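Local coordinates for putative oxidoreductase (Staphylococcus aureus subsp. aureus, PDB 3IV4), which is a putative oxidoreductase with a thioredoxin fold, probably a monothiol bacilliredoxin of the BrxC family acting in thiol-disulfide exchange, at residues 25-31 with 84-90. Residues are numbered along the deposited sequence; the frame is centred on the assembly and turned at random.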
loop_
_atom_site.group_PDB
_atom_site.type_symbol
_atom_site.label_atom_id
_atom_site.label_comp_id
_atom_site.label_asym_id
_atom_site.label_seq_id
_atom_site.Cartn_x
_atom_site.Cartn_y
_atom_site.Cartn_z
ATOM N N LYS A 25 -7.546 -12.030 -3.028
ATOM C CA LYS A 25 -7.061 -12.182 -4.400
ATOM C C LYS A 25 -6.334 -10.919 -4.850
ATOM O O LYS A 25 -5.232 -10.982 -5.389
ATOM C CB LYS A 25 -8.208 -12.490 -5.370
ATOM C CG LYS A 25 -7.789 -12.442 -6.837
ATOM C CD LYS A 25 -8.913 -12.901 -7.759
ATOM C CE LYS A 25 -8.379 -13.300 -9.129
ATOM N NZ LYS A 25 -7.703 -14.624 -9.097
ATOM N N TYR A 26 -6.958 -9.779 -4.589
ATOM C CA TYR A 26 -6.473 -8.483 -5.063
ATOM C C TYR A 26 -6.194 -7.594 -3.875
ATOM O O TYR A 26 -7.117 -7.258 -3.124
ATOM C CB TYR A 26 -7.562 -7.833 -5.922
ATOM C CG TYR A 26 -7.817 -8.551 -7.220
ATOM C CD1 TYR A 26 -6.774 -8.745 -8.119
ATOM C CD2 TYR A 26 -9.082 -9.023 -7.558
ATOM C CE1 TYR A 26 -6.958 -9.385 -9.309
ATOM C CE2 TYR A 26 -9.284 -9.682 -8.791
ATOM C CZ TYR A 26 -8.198 -9.852 -9.648
ATOM O OH TYR A 26 -8.302 -10.487 -10.869
ATOM N N VAL A 27 -4.928 -7.202 -3.702
ATOM C CA VAL A 27 -4.478 -6.462 -2.509
ATOM C C VAL A 27 -3.539 -5.308 -2.856
ATOM O O VAL A 27 -2.504 -5.525 -3.491
ATOM C CB VAL A 27 -3.716 -7.409 -1.547
ATOM C CG1 VAL A 27 -3.062 -6.635 -0.403
ATOM C CG2 VAL A 27 -4.637 -8.463 -0.995
ATOM N N PHE A 28 -3.883 -4.087 -2.433
ATOM C CA PHE A 28 -2.953 -2.973 -2.518
ATOM C C PHE A 28 -2.352 -2.747 -1.145
ATOM O O PHE A 28 -3.064 -2.825 -0.138
ATOM C CB PHE A 28 -3.678 -1.690 -2.957
ATOM C CG PHE A 28 -4.012 -1.638 -4.423
ATOM C CD1 PHE A 28 -3.089 -1.138 -5.343
ATOM C CD2 PHE A 28 -5.262 -2.059 -4.885
ATOM C CE1 PHE A 28 -3.397 -1.058 -6.718
ATOM C CE2 PHE A 28 -5.576 -1.994 -6.258
ATOM C CZ PHE A 28 -4.646 -1.481 -7.165
ATOM N N VAL A 29 -1.055 -2.456 -1.114
ATOM C CA VAL A 29 -0.313 -2.196 0.128
ATOM C C VAL A 29 0.518 -0.924 -0.064
ATOM O O VAL A 29 1.242 -0.805 -1.057
ATOM C CB VAL A 29 0.642 -3.368 0.475
ATOM C CG1 VAL A 29 1.433 -3.062 1.751
ATOM C CG2 VAL A 29 -0.151 -4.674 0.637
ATOM N N LEU A 30 0.439 -0.006 0.895
ATOM C CA LEU A 30 1.170 1.246 0.837
ATOM C C LEU A 30 2.188 1.347 1.966
ATOM O O LEU A 30 1.817 1.233 3.129
ATOM C CB LEU A 30 0.180 2.407 0.971
ATOM C CG LEU A 30 0.768 3.809 1.050
ATOM C CD1 LEU A 30 1.386 4.227 -0.280
ATOM C CD2 LEU A 30 -0.268 4.819 1.542
ATOM N N LYS A 31 3.445 1.597 1.616
ATOM C CA LYS A 31 4.444 2.043 2.575
ATOM C C LYS A 31 4.268 3.543 2.782
ATOM O O LYS A 31 4.352 4.322 1.821
ATOM C CB LYS A 31 5.863 1.778 2.063
ATOM C CG LYS A 31 6.239 0.327 1.932
ATOM C CD LYS A 31 7.746 0.233 1.670
ATOM C CE LYS A 31 8.227 -1.216 1.608
ATOM N NZ LYS A 31 9.733 -1.240 1.531
ATOM N N GLN A 84 5.411 4.287 -1.118
ATOM C CA GLN A 84 5.587 3.281 -2.162
ATOM C C GLN A 84 4.390 2.368 -2.130
ATOM O O GLN A 84 4.040 1.845 -1.077
ATOM C CB GLN A 84 6.874 2.505 -1.908
ATOM C CG GLN A 84 7.249 1.544 -3.014
ATOM C CD GLN A 84 8.637 0.944 -2.753
ATOM O OE1 GLN A 84 8.917 0.463 -1.647
ATOM N NE2 GLN A 84 9.518 1.012 -3.754
ATOM N N ALA A 85 3.758 2.152 -3.278
ATOM C CA ALA A 85 2.546 1.345 -3.296
ATOM C C ALA A 85 2.758 0.121 -4.158
ATOM O O ALA A 85 3.487 0.180 -5.155
ATOM C CB ALA A 85 1.361 2.171 -3.816
ATOM N N PHE A 86 2.129 -0.979 -3.752
ATOM C CA PHE A 86 2.260 -2.263 -4.432
ATOM C C PHE A 86 0.873 -2.837 -4.654
ATOM O O PHE A 86 -0.033 -2.621 -3.859
ATOM C CB PHE A 86 3.000 -3.256 -3.530
ATOM C CG PHE A 86 4.424 -2.920 -3.299
ATOM C CD1 PHE A 86 5.403 -3.403 -4.167
ATOM C CD2 PHE A 86 4.814 -2.107 -2.222
ATOM C CE1 PHE A 86 6.748 -3.091 -3.969
ATOM C CE2 PHE A 86 6.147 -1.801 -2.022
ATOM C CZ PHE A 86 7.112 -2.290 -2.899
ATOM N N TYR A 87 0.743 -3.592 -5.736
ATOM C CA TYR A 87 -0.483 -4.321 -6.038
ATOM C C TYR A 87 -0.139 -5.785 -6.174
ATOM O O TYR A 87 0.726 -6.158 -6.992
ATOM C CB TYR A 87 -1.099 -3.800 -7.327
ATOM C CG TYR A 87 -2.436 -4.402 -7.721
ATOM C CD1 TYR A 87 -3.452 -4.612 -6.781
ATOM C CD2 TYR A 87 -2.688 -4.723 -9.049
ATOM C CE1 TYR A 87 -4.697 -5.150 -7.168
ATOM C CE2 TYR A 87 -3.920 -5.247 -9.449
ATOM C CZ TYR A 87 -4.917 -5.462 -8.505
ATOM O OH TYR A 87 -6.139 -5.990 -8.927
ATOM N N PHE A 88 -0.798 -6.593 -5.346
ATOM C CA PHE A 88 -0.639 -8.059 -5.355
ATOM C C PHE A 88 -1.877 -8.757 -5.882
ATOM O O PHE A 88 -2.999 -8.467 -5.462
ATOM C CB PHE A 88 -0.337 -8.592 -3.945
ATOM C CG PHE A 88 0.952 -8.092 -3.383
ATOM C CD1 PHE A 88 2.138 -8.807 -3.566
ATOM C CD2 PHE A 88 0.999 -6.870 -2.706
ATOM C CE1 PHE A 88 3.352 -8.321 -3.058
ATOM C CE2 PHE A 88 2.210 -6.379 -2.194
ATOM C CZ PHE A 88 3.380 -7.094 -2.361
ATOM N N VAL A 89 -1.650 -9.661 -6.829
ATOM C CA VAL A 89 -2.731 -10.461 -7.394
ATOM C C VAL A 89 -2.388 -11.910 -7.087
ATOM O O VAL A 89 -1.348 -12.398 -7.501
ATOM C CB VAL A 89 -2.876 -10.242 -8.919
ATOM C CG1 VAL A 89 -3.890 -11.222 -9.504
ATOM C CG2 VAL A 89 -3.282 -8.801 -9.212
ATOM N N ASN A 90 -3.265 -12.590 -6.341
ATOM C CA ASN A 90 -2.974 -13.942 -5.839
ATOM C C ASN A 90 -1.577 -14.075 -5.223
ATOM O O ASN A 90 -0.849 -15.046 -5.484
ATOM C CB ASN A 90 -3.144 -14.973 -6.955
ATOM C CG ASN A 90 -4.588 -15.189 -7.332
ATOM O OD1 ASN A 90 -5.017 -14.820 -8.420
ATOM N ND2 ASN A 90 -5.341 -15.787 -6.434
HETATM O O HOH W 1 10.273 -1.819 -1.192
#
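F28 and Y87 stack their rings on one face of an antiparallel strand pair, 26-31 with 84-89. The pair belongs to the central sheet of the thioredoxin fold: 26-31 runs parallel to strand 57-61 on its other edge, and 84-89 pairs with strand 92-98. The two rings are offset, with centroids 4.1 Å apart and planes at 17°.

Y87 can be followed from CB outward. CB meets F28 CE1. CG lies by CE1 and CZ of the same ring. CD1 of Y87 sits over the centre of the F28 face, 3.4 Å from F28 CZ. CE1 passes F28 CE2, and CZ moves on to Y26 CD1. The hydroxyl OH ends beside the Y26 ring. With chi1 at -176°, the ring of Y87 is turned away from its own amide and across to F28 and Y26. F49 meets the F28 ring edge-to-face, and helix 37-53 packs on this side through F46. Further out, both methyls of V89 touch the Y26 ring, CG2 at its edge.

The other face carries V27, V29, F86 and F88 and is packed by helix 66-76. V29 CG2 touches F88 CE2, and F17 meets the F88 ring edge-to-face. K31 and Q84 run side by side here. K31 NZ also bonds S69 O and H80 ND1, while Q84 NE2 bonds K79 O. One water accepts from K31 NZ and donates to Q84 OE1, bridging the two side chains.

Paired backbone bonds join V27 with F88, V29 with F86 and K31 with Q84. Past the strand ends, N90 N bonds K25 O. Within the ladder, F88 N to V27 O is nearly straight, 178° at the hydrogen.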